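Local coordinates for pancreatic lipase related protein 2 (PDB 1W52) that probably hydrolyses galactolipids and triacylglycerols, releasing fatty acids, at residues A[4-9]-A[30-35]; A[41-46]-A[63-68]; A[278-283]-A[306-311]; A[345-350]-A[382-387]. One frame throughout, in Å; residues are numbered along the deposited sequence.

Contact 1: A[4-9]-A[30-35]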
loop_
_atom_site.group_PDB
_atom_site.type_symbol
_atom_site.label_atom_id
_atom_site.label_comp_id
_atom_site.label_asym_id
_atom_site.label_seq_id
_atom_site.Cartn_x
_atom_site.Cartn_y
_atom_site.Cartn_z
ATOM N N CYS A 4 16.804 -0.344 -32.537
ATOM C CA CYS A 4 17.188 0.858 -31.795
ATOM C C CYS A 4 16.237 1.964 -32.010
ATOM O O CYS A 4 15.442 1.916 -32.938
ATOM C CB CYS A 4 18.570 1.316 -32.146
ATOM S SG CYS A 4 19.637 -0.033 -31.779
ATOM N N TYR A 5 16.304 2.958 -31.136
ATOM C CA TYR A 5 15.401 4.078 -31.254
ATOM C C TYR A 5 16.033 5.380 -30.786
ATOM O O TYR A 5 17.027 5.383 -30.022
ATOM C CB TYR A 5 14.114 3.822 -30.470
ATOM C CG TYR A 5 13.049 2.962 -31.147
ATOM C CD1 TYR A 5 12.233 3.482 -32.142
ATOM C CD2 TYR A 5 12.833 1.630 -30.741
ATOM C CE1 TYR A 5 11.251 2.703 -32.722
ATOM C CE2 TYR A 5 11.858 0.850 -31.318
ATOM C CZ TYR A 5 11.074 1.395 -32.302
ATOM O OH TYR A 5 10.096 0.628 -32.861
ATOM N N THR A 6 15.379 6.453 -31.270
ATOM C CA THR A 6 15.740 7.887 -31.163
ATOM C C THR A 6 16.995 8.175 -30.282
ATOM O O THR A 6 18.102 7.912 -30.804
ATOM C CB THR A 6 14.435 8.754 -30.823
ATOM O OG1 THR A 6 13.747 8.198 -29.701
ATOM C CG2 THR A 6 13.357 8.684 -31.929
ATOM N N PRO A 7 16.874 8.734 -29.042
ATOM C CA PRO A 7 18.002 8.744 -28.088
ATOM C C PRO A 7 17.965 7.649 -27.027
ATOM O O PRO A 7 18.792 7.635 -26.104
ATOM C CB PRO A 7 17.827 10.091 -27.399
ATOM C CG PRO A 7 16.347 10.338 -27.396
ATOM C CD PRO A 7 15.751 9.527 -28.489
ATOM N N LEU A 8 17.002 6.745 -27.150
ATOM C CA LEU A 8 16.720 5.777 -26.102
ATOM C C LEU A 8 17.600 4.537 -26.232
ATOM O O LEU A 8 17.704 3.733 -25.313
ATOM C CB LEU A 8 15.252 5.388 -26.153
ATOM C CG LEU A 8 14.252 6.518 -26.357
ATOM C CD1 LEU A 8 12.857 5.901 -26.377
ATOM C CD2 LEU A 8 14.378 7.566 -25.299
ATOM N N GLY A 9 18.225 4.369 -27.383
ATOM C CA GLY A 9 19.182 3.295 -27.526
ATOM C C GLY A 9 18.544 2.044 -28.065
ATOM O O GLY A 9 17.674 2.117 -28.934
ATOM N N TRP A 30 7.324 -1.843 -28.837
ATOM C CA TRP A 30 6.772 -0.999 -29.877
ATOM C C TRP A 30 7.709 0.170 -30.084
ATOM O O TRP A 30 8.814 0.175 -29.575
ATOM C CB TRP A 30 5.374 -0.493 -29.457
ATOM C CG TRP A 30 4.271 -1.472 -29.754
ATOM C CD1 TRP A 30 4.412 -2.728 -30.270
ATOM C CD2 TRP A 30 2.872 -1.271 -29.591
ATOM N NE1 TRP A 30 3.186 -3.313 -30.443
ATOM C CE2 TRP A 30 2.223 -2.436 -30.032
ATOM C CE3 TRP A 30 2.091 -0.218 -29.132
ATOM C CZ2 TRP A 30 0.843 -2.588 -29.995
ATOM C CZ3 TRP A 30 0.706 -0.374 -29.111
ATOM C CH2 TRP A 30 0.107 -1.551 -29.542
ATOM N N SER A 31 7.291 1.148 -30.866
ATOM C CA SER A 31 8.116 2.309 -31.100
ATOM C C SER A 31 7.677 3.390 -30.123
ATOM O O SER A 31 6.528 3.384 -29.706
ATOM C CB SER A 31 7.910 2.793 -32.527
ATOM O OG SER A 31 6.637 3.413 -32.657
ATOM N N PRO A 32 8.566 4.326 -29.784
ATOM C CA PRO A 32 8.220 5.460 -28.915
ATOM C C PRO A 32 6.982 6.177 -29.339
ATOM O O PRO A 32 6.161 6.604 -28.508
ATOM C CB PRO A 32 9.416 6.390 -29.084
ATOM C CG PRO A 32 10.568 5.430 -29.328
ATOM C CD PRO A 32 9.985 4.361 -30.197
ATOM N N GLU A 33 6.889 6.302 -30.652
ATOM C CA GLU A 33 5.793 6.988 -31.333
ATOM C C GLU A 33 4.482 6.211 -31.137
ATOM O O GLU A 33 3.448 6.815 -30.830
ATOM C CB GLU A 33 6.144 7.152 -32.852
ATOM C CG GLU A 33 7.367 8.043 -33.212
ATOM C CD GLU A 33 8.721 7.314 -33.334
ATOM O OE1 GLU A 33 8.756 6.148 -33.779
ATOM O OE2 GLU A 33 9.785 7.920 -33.016
ATOM N N GLU A 34 4.582 4.875 -31.315
ATOM C CA GLU A 34 3.477 3.872 -31.189
ATOM C C GLU A 34 2.899 3.783 -29.755
ATOM O O GLU A 34 1.670 3.642 -29.577
ATOM C CB GLU A 34 3.934 2.443 -31.651
ATOM C CG GLU A 34 4.033 2.228 -33.176
ATOM C CD GLU A 34 4.496 0.828 -33.631
ATOM O OE1 GLU A 34 3.684 0.133 -34.279
ATOM O OE2 GLU A 34 5.662 0.421 -33.417
ATOM N N VAL A 35 3.817 3.856 -28.770
ATOM C CA VAL A 35 3.545 3.994 -27.312
ATOM C C VAL A 35 3.015 5.378 -26.835
ATOM O O VAL A 35 2.241 5.436 -25.853
ATOM C CB VAL A 35 4.801 3.720 -26.494
ATOM C CG1 VAL A 35 4.487 3.706 -25.038
ATOM C CG2 VAL A 35 5.422 2.410 -26.884
#

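Contact 2: A[41-46]-A[63-68]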
loop_
_atom_site.group_PDB
_atom_site.type_symbol
_atom_site.label_atom_id
_atom_site.label_comp_id
_atom_site.label_asym_id
_atom_site.label_seq_id
_atom_site.Cartn_x
_atom_site.Cartn_y
_atom_site.Cartn_z
ATOM N N LEU A 41 2.964 17.683 -16.414
ATOM C CA LEU A 41 3.631 18.350 -15.286
ATOM C C LEU A 41 2.691 19.185 -14.424
ATOM O O LEU A 41 2.035 20.093 -14.892
ATOM C CB LEU A 41 4.828 19.191 -15.748
ATOM C CG LEU A 41 5.734 19.764 -14.641
ATOM C CD1 LEU A 41 5.816 18.927 -13.391
ATOM C CD2 LEU A 41 7.128 19.895 -15.136
ATOM N N TYR A 42 2.632 18.812 -13.162
ATOM C CA TYR A 42 1.838 19.481 -12.187
ATOM C C TYR A 42 2.815 19.986 -11.121
ATOM O O TYR A 42 3.761 19.298 -10.754
ATOM C CB TYR A 42 0.848 18.505 -11.575
ATOM C CG TYR A 42 -0.294 18.031 -12.472
ATOM C CD1 TYR A 42 -1.479 18.747 -12.527
ATOM C CD2 TYR A 42 -0.224 16.817 -13.205
ATOM C CE1 TYR A 42 -2.564 18.298 -13.322
ATOM C CE2 TYR A 42 -1.309 16.367 -14.008
ATOM C CZ TYR A 42 -2.474 17.113 -14.058
ATOM O OH TYR A 42 -3.563 16.735 -14.820
ATOM N N THR A 43 2.580 21.215 -10.673
ATOM C CA THR A 43 3.382 21.918 -9.658
ATOM C C THR A 43 2.435 22.816 -8.889
ATOM O O THR A 43 1.338 23.097 -9.364
ATOM C CB THR A 43 4.452 22.830 -10.284
ATOM O OG1 THR A 43 3.890 23.531 -11.408
ATOM C CG2 THR A 43 5.625 22.033 -10.848
ATOM N N ASN A 44 2.862 23.312 -7.729
ATOM C CA ASN A 44 1.909 23.970 -6.839
ATOM C C ASN A 44 1.401 25.209 -7.536
ATOM O O ASN A 44 0.316 25.691 -7.243
ATOM C CB ASN A 44 2.518 24.333 -5.501
ATOM C CG ASN A 44 3.262 23.214 -4.896
ATOM O OD1 ASN A 44 4.339 22.882 -5.355
ATOM N ND2 ASN A 44 2.712 22.620 -3.860
ATOM N N LYS A 45 2.197 25.692 -8.486
ATOM C CA LYS A 45 1.852 26.847 -9.298
ATOM C C LYS A 45 0.609 26.530 -10.133
ATOM O O LYS A 45 -0.371 27.282 -10.084
ATOM C CB LYS A 45 3.060 27.243 -10.159
ATOM C CG LYS A 45 4.356 27.556 -9.324
ATOM C CD LYS A 45 5.641 27.749 -10.180
ATOM C CE LYS A 45 6.822 28.366 -9.367
ATOM N NZ LYS A 45 8.204 28.074 -9.936
ATOM N N ASN A 46 0.645 25.393 -10.847
ATOM C CA ASN A 46 -0.495 24.866 -11.640
ATOM C C ASN A 46 -1.021 23.494 -11.206
ATOM O O ASN A 46 -0.684 22.477 -11.807
ATOM C CB ASN A 46 -0.130 24.776 -13.125
ATOM C CG ASN A 46 0.990 23.788 -13.406
ATOM O OD1 ASN A 46 2.144 24.011 -13.039
ATOM N ND2 ASN A 46 0.653 22.699 -14.077
ATOM N N SER A 63 10.847 26.526 -19.824
ATOM C CA SER A 63 9.737 27.474 -19.908
ATOM C C SER A 63 8.540 27.035 -19.104
ATOM O O SER A 63 7.498 27.687 -19.140
ATOM C CB SER A 63 9.332 27.716 -21.360
ATOM O OG SER A 63 9.063 26.512 -22.050
ATOM N N SER A 64 8.693 25.932 -18.372
ATOM C CA SER A 64 7.636 25.379 -17.490
ATOM C C SER A 64 7.875 25.613 -15.997
ATOM O O SER A 64 9.010 25.894 -15.556
ATOM C CB SER A 64 7.505 23.873 -17.702
ATOM O OG SER A 64 8.711 23.208 -17.353
ATOM N N ASN A 65 6.812 25.418 -15.224
ATOM C CA ASN A 65 6.819 25.708 -13.793
ATOM C C ASN A 65 7.677 24.759 -12.976
ATOM O O ASN A 65 7.853 24.940 -11.766
ATOM C CB ASN A 65 5.401 25.704 -13.244
ATOM C CG ASN A 65 4.550 26.774 -13.859
ATOM O OD1 ASN A 65 4.589 26.994 -15.055
ATOM N ND2 ASN A 65 3.775 27.455 -13.043
ATOM N N PHE A 66 8.215 23.746 -13.632
ATOM C CA PHE A 66 9.118 22.845 -12.958
ATOM C C PHE A 66 10.088 23.668 -12.125
ATOM O O PHE A 66 10.611 24.636 -12.623
ATOM C CB PHE A 66 9.870 22.009 -13.987
ATOM C CG PHE A 66 10.951 21.130 -13.404
ATOM C CD1 PHE A 66 12.260 21.548 -13.374
ATOM C CD2 PHE A 66 10.659 19.887 -12.916
ATOM C CE1 PHE A 66 13.231 20.745 -12.852
ATOM C CE2 PHE A 66 11.651 19.081 -12.402
ATOM C CZ PHE A 66 12.927 19.506 -12.371
ATOM N N GLN A 67 10.323 23.261 -10.876
ATOM C CA GLN A 67 11.186 23.966 -9.923
ATOM C C GLN A 67 12.370 23.091 -9.521
ATOM O O GLN A 67 12.224 22.166 -8.732
ATOM C CB GLN A 67 10.403 24.440 -8.675
ATOM C CG GLN A 67 9.182 23.605 -8.244
ATOM C CD GLN A 67 7.976 24.434 -7.697
ATOM O OE1 GLN A 67 7.610 25.446 -8.281
ATOM N NE2 GLN A 67 7.355 23.975 -6.596
ATOM N N SER A 68 13.552 23.401 -10.050
ATOM C CA SER A 68 14.748 22.598 -9.762
ATOM C C SER A 68 15.111 22.579 -8.281
ATOM O O SER A 68 15.902 21.756 -7.835
ATOM C CB SER A 68 15.940 23.091 -10.582
ATOM O OG SER A 68 16.488 24.248 -9.969
#

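Contact 3: A[278-283]-A[306-311]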
loop_
_atom_site.group_PDB
_atom_site.type_symbol
_atom_site.label_atom_id
_atom_site.label_comp_id
_atom_site.label_asym_id
_atom_site.label_seq_id
_atom_site.Cartn_x
_atom_site.Cartn_y
_atom_site.Cartn_z
ATOM N N ASN A 278 -2.995 11.245 4.761
ATOM C CA ASN A 278 -3.342 10.653 6.031
ATOM C C ASN A 278 -2.239 9.844 6.571
ATOM O O ASN A 278 -2.454 8.716 6.997
ATOM C CB ASN A 278 -4.544 9.733 5.862
ATOM C CG ASN A 278 -5.797 10.490 5.499
ATOM O OD1 ASN A 278 -6.401 11.104 6.370
ATOM N ND2 ASN A 278 -6.184 10.467 4.219
ATOM N N PRO A 279 -1.066 10.433 6.617
ATOM C CA PRO A 279 0.169 9.686 6.916
ATOM C C PRO A 279 0.018 8.699 8.070
ATOM O O PRO A 279 0.522 7.592 7.999
ATOM C CB PRO A 279 1.140 10.787 7.342
ATOM C CG PRO A 279 0.266 12.127 7.416
ATOM C CD PRO A 279 -0.864 11.887 6.480
ATOM N N ASP A 280 -0.672 9.107 9.137
ATOM C CA ASP A 280 -0.723 8.313 10.372
ATOM C C ASP A 280 -1.710 7.183 10.229
ATOM O O ASP A 280 -2.079 6.530 11.208
ATOM C CB ASP A 280 -1.122 9.186 11.574
ATOM C CG ASP A 280 -0.108 10.310 11.846
ATOM O OD1 ASP A 280 1.107 9.999 12.091
ATOM O OD2 ASP A 280 -0.452 11.530 11.821
ATOM N N GLY A 281 -2.143 6.964 8.996
ATOM C CA GLY A 281 -3.314 6.172 8.737
ATOM C C GLY A 281 -3.016 4.716 8.492
ATOM O O GLY A 281 -3.938 3.876 8.488
ATOM N N PHE A 282 -1.735 4.421 8.274
ATOM C CA PHE A 282 -1.334 3.115 7.774
ATOM C C PHE A 282 0.004 2.770 8.334
ATOM O O PHE A 282 0.972 2.730 7.602
ATOM C CB PHE A 282 -1.231 3.092 6.247
ATOM C CG PHE A 282 -2.425 3.657 5.515
ATOM C CD1 PHE A 282 -3.338 2.835 4.913
ATOM C CD2 PHE A 282 -2.590 5.028 5.350
ATOM C CE1 PHE A 282 -4.407 3.379 4.179
ATOM C CE2 PHE A 282 -3.689 5.565 4.602
ATOM C CZ PHE A 282 -4.584 4.741 4.047
ATOM N N LEU A 283 0.067 2.531 9.628
ATOM C CA LEU A 283 1.331 2.211 10.247
ATOM C C LEU A 283 1.656 0.749 10.100
ATOM O O LEU A 283 0.933 -0.090 10.564
ATOM C CB LEU A 283 1.292 2.530 11.729
ATOM C CG LEU A 283 1.237 3.989 12.244
ATOM C CD1 LEU A 283 -0.136 4.704 12.050
ATOM C CD2 LEU A 283 1.597 3.948 13.713
ATOM N N CYS A 306 6.451 3.133 14.236
ATOM C CA CYS A 306 6.108 2.265 13.120
ATOM C C CYS A 306 6.350 3.100 11.892
ATOM O O CYS A 306 6.061 4.305 11.914
ATOM C CB CYS A 306 4.614 1.867 13.113
ATOM S SG CYS A 306 4.003 0.554 14.228
ATOM N N PRO A 307 6.832 2.495 10.811
ATOM C CA PRO A 307 6.966 3.238 9.558
ATOM C C PRO A 307 5.582 3.614 9.093
ATOM O O PRO A 307 4.647 2.865 9.363
ATOM C CB PRO A 307 7.592 2.232 8.611
ATOM C CG PRO A 307 7.258 0.909 9.201
ATOM C CD PRO A 307 7.261 1.099 10.679
ATOM N N LYS A 308 5.427 4.745 8.424
ATOM C CA LYS A 308 4.140 5.065 7.858
ATOM C C LYS A 308 4.132 4.480 6.456
ATOM O O LYS A 308 5.013 4.800 5.679
ATOM C CB LYS A 308 3.927 6.565 7.878
ATOM C CG LYS A 308 3.866 7.113 9.332
ATOM C CD LYS A 308 4.088 8.629 9.429
ATOM C CE LYS A 308 4.452 9.128 10.863
ATOM N NZ LYS A 308 4.489 10.650 10.868
ATOM N N MET A 309 3.194 3.569 6.153
ATOM C CA MET A 309 3.147 2.886 4.848
ATOM C C MET A 309 2.567 3.863 3.902
ATOM O O MET A 309 1.688 4.608 4.232
ATOM C CB MET A 309 2.240 1.665 4.878
ATOM C CG MET A 309 2.117 0.947 3.533
ATOM S SD MET A 309 0.848 -0.364 3.325
ATOM C CE MET A 309 -0.381 0.617 2.650
ATOM N N GLY A 310 3.083 3.934 2.715
ATOM C CA GLY A 310 2.637 5.017 1.895
ATOM C C GLY A 310 3.675 6.063 1.603
ATOM O O GLY A 310 4.877 5.838 1.574
ATOM N N HIS A 311 3.150 7.233 1.316
ATOM C CA HIS A 311 3.924 8.418 0.990
ATOM C C HIS A 311 5.033 8.718 1.985
ATOM O O HIS A 311 6.144 9.007 1.556
ATOM C CB HIS A 311 2.993 9.607 0.946
ATOM C CG HIS A 311 3.473 10.685 0.057
ATOM N ND1 HIS A 311 3.630 10.503 -1.298
ATOM C CD2 HIS A 311 3.868 11.949 0.324
ATOM C CE1 HIS A 311 4.073 11.627 -1.836
ATOM N NE2 HIS A 311 4.212 12.521 -0.875
#

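Contact 4: A[345-350]-A[382-387]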
loop_
_atom_site.group_PDB
_atom_site.type_symbol
_atom_site.label_atom_id
_atom_site.label_comp_id
_atom_site.label_asym_id
_atom_site.label_seq_id
_atom_site.Cartn_x
_atom_site.Cartn_y
_atom_site.Cartn_z
ATOM N N SER A 345 -7.208 -6.425 26.290
ATOM C CA SER A 345 -7.237 -7.527 27.237
ATOM C C SER A 345 -8.493 -7.457 28.069
ATOM O O SER A 345 -9.025 -6.361 28.315
ATOM C CB SER A 345 -6.027 -7.502 28.168
ATOM O OG SER A 345 -4.848 -7.137 27.463
ATOM N N ILE A 346 -8.952 -8.651 28.467
ATOM C CA ILE A 346 -10.042 -8.842 29.422
ATOM C C ILE A 346 -9.736 -10.105 30.253
ATOM O O ILE A 346 -9.631 -11.197 29.709
ATOM C CB ILE A 346 -11.426 -8.887 28.690
ATOM C CG1 ILE A 346 -11.897 -7.441 28.404
ATOM C CG2 ILE A 346 -12.450 -9.619 29.525
ATOM C CD1 ILE A 346 -13.205 -7.237 27.611
ATOM N N THR A 347 -9.515 -9.901 31.556
ATOM C CA THR A 347 -9.411 -10.966 32.558
ATOM C C THR A 347 -10.764 -11.125 33.232
ATOM O O THR A 347 -11.399 -10.133 33.617
ATOM C CB THR A 347 -8.342 -10.620 33.634
ATOM O OG1 THR A 347 -7.028 -10.918 33.151
ATOM C CG2 THR A 347 -8.479 -11.517 34.871
ATOM N N LEU A 348 -11.196 -12.372 33.394
ATOM C CA LEU A 348 -12.562 -12.631 33.839
ATOM C C LEU A 348 -12.702 -12.585 35.351
ATOM O O LEU A 348 -11.737 -12.341 36.076
ATOM C CB LEU A 348 -13.075 -13.959 33.269
ATOM C CG LEU A 348 -13.450 -13.873 31.782
ATOM C CD1 LEU A 348 -13.981 -15.204 31.324
ATOM C CD2 LEU A 348 -14.476 -12.759 31.465
ATOM N N ALA A 349 -13.927 -12.776 35.816
ATOM C CA ALA A 349 -14.201 -12.799 37.234
ATOM C C ALA A 349 -15.402 -13.707 37.490
ATOM O O ALA A 349 -15.842 -14.432 36.587
ATOM C CB ALA A 349 -14.453 -11.383 37.721
ATOM N N GLY A 350 -15.885 -13.704 38.733
ATOM C CA GLY A 350 -17.134 -14.359 39.107
ATOM C C GLY A 350 -16.982 -15.721 39.769
ATOM O O GLY A 350 -15.940 -16.025 40.373
ATOM N N ASP A 382 -11.376 -15.473 36.891
ATOM C CA ASP A 382 -10.019 -14.927 36.911
ATOM C C ASP A 382 -8.980 -15.720 36.110
ATOM O O ASP A 382 -8.150 -16.453 36.661
ATOM C CB ASP A 382 -9.599 -14.628 38.351
ATOM C CG ASP A 382 -10.227 -13.339 38.863
ATOM O OD1 ASP A 382 -11.352 -13.394 39.417
ATOM O OD2 ASP A 382 -9.688 -12.219 38.707
ATOM N N SER A 383 -9.082 -15.544 34.788
ATOM C CA SER A 383 -8.103 -16.015 33.810
ATOM C C SER A 383 -7.581 -14.776 33.047
ATOM O O SER A 383 -6.918 -13.929 33.655
ATOM C CB SER A 383 -8.723 -17.077 32.888
ATOM O OG SER A 383 -9.991 -16.666 32.403
ATOM N N SER A 384 -7.879 -14.653 31.752
ATOM C CA SER A 384 -7.471 -13.495 30.935
ATOM C C SER A 384 -7.605 -13.817 29.456
ATOM O O SER A 384 -7.417 -14.968 29.047
ATOM C CB SER A 384 -6.038 -13.018 31.215
ATOM O OG SER A 384 -5.089 -14.001 30.863
ATOM N N TYR A 385 -7.873 -12.779 28.663
ATOM C CA TYR A 385 -8.341 -12.944 27.286
ATOM C C TYR A 385 -8.177 -11.643 26.446
ATOM O O TYR A 385 -9.087 -10.790 26.424
ATOM C CB TYR A 385 -9.822 -13.432 27.289
ATOM C CG TYR A 385 -10.089 -14.847 27.886
ATOM C CD1 TYR A 385 -11.167 -15.073 28.757
ATOM C CD2 TYR A 385 -9.272 -15.956 27.563
ATOM C CE1 TYR A 385 -11.407 -16.351 29.299
ATOM C CE2 TYR A 385 -9.516 -17.232 28.106
ATOM C CZ TYR A 385 -10.585 -17.416 28.970
ATOM O OH TYR A 385 -10.843 -18.659 29.501
ATOM N N THR A 386 -7.023 -11.515 25.762
ATOM C CA THR A 386 -6.732 -10.371 24.861
ATOM C C THR A 386 -7.017 -10.626 23.382
ATOM O O THR A 386 -7.078 -11.775 22.921
ATOM C CB THR A 386 -5.242 -9.918 24.932
ATOM O OG1 THR A 386 -4.372 -11.041 24.841
ATOM C CG2 THR A 386 -4.899 -9.351 26.225
ATOM N N LEU A 387 -7.116 -9.522 22.637
ATOM C CA LEU A 387 -7.215 -9.540 21.169
ATOM C C LEU A 387 -7.000 -8.142 20.511
ATOM O O LEU A 387 -7.677 -7.160 20.842
ATOM C CB LEU A 387 -8.559 -10.142 20.713
ATOM C CG LEU A 387 -8.770 -10.338 19.199
ATOM C CD1 LEU A 387 -8.279 -11.710 18.711
ATOM C CD2 LEU A 387 -10.232 -10.088 18.839
#

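Contact 1: A[4-9]-A[30-35]
Tyr5 and Ser31 have the closest CA atoms of the two segments, 7.5 Å apart, so the backbones do not pair and the contact is made by side chains. Segment 4-9 is the turn between strands 3-5 and 9-11, where Leu8 and Gly9 together face Tyr5 as a classic beta bulge; the disulfide from Cys4 to Cys10 ties the two strands. In Tyr5 chi1 (-81°) sets CG anti to the carbonyl carbon, and the ring has Pro32 CD over one face, 24° off its normal; the spacing is modelled too tight to trust, so this CH-pi contact is only probable. Tyr5 OH sits beside Ser31 CA and CB without a hydrogen bond to 30-35, its approach to Ser31 N being badly angled. Leu8 CD1 reaches Pro32 CG at 3.8 Å, the two side chains sliding past each other in opposite directions. Farther out Thr6 CG2 and Glu33 OE2 approach tip to tip at 3.8 Å, while Thr6 OG1 bonds to Arg56. Ser31 is the N-cap of helix 32-35: its OG accepts from Glu34 N at 2.9 Å, and Glu34 OE2 takes a weak bond from Ser31 N, completing a capping box. These polar bonds serve their own helix end. What passes between the segments is therefore probably largely apolar, the N-terminal hairpin meeting the helix start through Pro32.

Contact 2: A[41-46]-A[63-68]
Lys45 CB rests against the side chain of Asn65, and the lysine then runs on, extended beyond CG, across the chain of 63-68. CG still borders Asn65 and comes within 4.0 Å of Gln67 OE1. CD touches the Asn65 side chain too and passes Gln67 OE1 at 3.6 Å, CE follows at 3.2 Å from the same oxygen, and NZ ends in a weak hydrogen bond to Gln67 OE1, with Asn65 O also near. Gln67 is bent about its CB-CG bond (chi2 -143°) and crosses Lys45 obliquely. On the inner side Leu41 CD2 meets Phe66 CB at 3.6 Å; the Phe66 ring goes on to Tyr143 and to Leu137 and Leu141 of helix 116-141. Strand 38-43 lies next to the outer strand 50-53 of the large mixed sheet of this alpha/beta-hydrolase fold, and 63-68 leads from helix 59-62 back into the sheet at strand 72-76. Asn46 folds back along its own segment: ND2 donates to Leu41 O at 3.1 Å, on a carbonyl lone pair and in the amide plane, and also bonds Ser49 O. Its OD1 borders Asn65 CB at 3.7 Å. An alanine here would probably leave Leu41 O and Ser49 O without this shared donor, freeing the turn toward strand 50-53 to shift. Thr43 crosses Asn65 at about a right angle, OG1 against Asn65 CB, while the Asn44 amide is held by Thr101 N and Glu99 O.

Contact 3: A[278-283]-A[306-311]
Phe282 O accepts from Met309 N at 2.8 Å, with an N-H...O angle of 161°, the one hydrogen bond between the two segments. Beside it Leu283 and Lys308 form a single beta bridge, their CA atoms 4.7 Å apart, and Leu283 CA adds a CA-H...O contact to Pro307 O at 3.5 Å. Leu283 CB packs on Cys306 CB at 3.7 Å, next to the disulfide that joins Cys306 to Cys301. Lys308 is extended beyond CG; its CB and CG pass Pro279 O, each 3.6 Å from it. The Lys308 and Asp280 side chains lie side by side, pointing the same way, and NZ of Lys308 forms a long salt bridge of 3.7 Å to Asp280 OD1. An alanine in its place would probably leave the Asp280 carboxylate without this positive mate and uncover part of Pro279 O, since only CB would remain beside it. Inward, Met309 CB meets Phe282 CB at 4.0 Å. The Phe282 and Met309 side chains pack between helix 257-277, where they touch Ser274, Ser275 and Tyr271, and strands 226-230 and 325-329, where they meet Phe228 and Leu329, while segment 278-283 leads into strand 285-286.

Contact 4: A[345-350]-A[382-387]
Tyr385 presents the edge of its ring to Leu348, whose CD1 lies near the ring plane, 3.5 Å from Tyr385 CE1. The two side chains cross at a slant, and the ring also stacks on Phe375. Both belong to a row in which Ile346, Leu348 and Tyr385 point to one face of the pair, while Thr347 and Ser384 lie on the other. The directions of the segments are 161° apart, roughly antiparallel, and the nearest CA atoms pair Ile346 with Tyr385 and Thr347 with Ser384. Leu348 is then nearest to Asp382, so the register skips one residue at Ser383. Ile346 N donates to Tyr385 O at 3.0 Å, with an N-H...O angle of 132° and the nitrogen 63° out of the carbonyl plane. On the opposite face Thr347 OG1, set anti to the carbonyl carbon, donates to Ser383 O at 3.1 Å, tilted from the plane of that carbonyl. Two CA-H...O contacts fill in: Ser384 CA to Ile346 O at 3.4 Å and Asp382 CA to Leu348 O at 3.2 Å. Backbone bonds from Ser345 to Thr423 and from Thr347 to Arg421 tie 345-350 to another part of the chain as well, consistent with an interior position in the beta-sandwich known for PLAT domains. The chemistry implies a mixed contact, polar on the Thr347 side and apolar where Leu348 meets Tyr385, with both sides probably contributing to the hold between the segments.

The four contacts follow one another along the chain and none touches another. Contacts 1, 2 and 3 lie in the lipase domain, contacts 1 and 2 with centres 26 Å apart and joined by the step from helix 32-35 into strand 38-43; contacts 2 and 3 are 27 Å apart by centres. Contact 4, in the PLAT domain, lies 32 Å from contact 3 between centres and about 15 Å between nearest atoms. Of the four, contact 3 comes nearest the predicted catalytic residues: the Met309 side chain is about 10 Å from that of Asp178. The Lys308 side chain is about 8 Å from that of Asp314, a calcium ligand seen for this protein, though no ion is bound there in this chain.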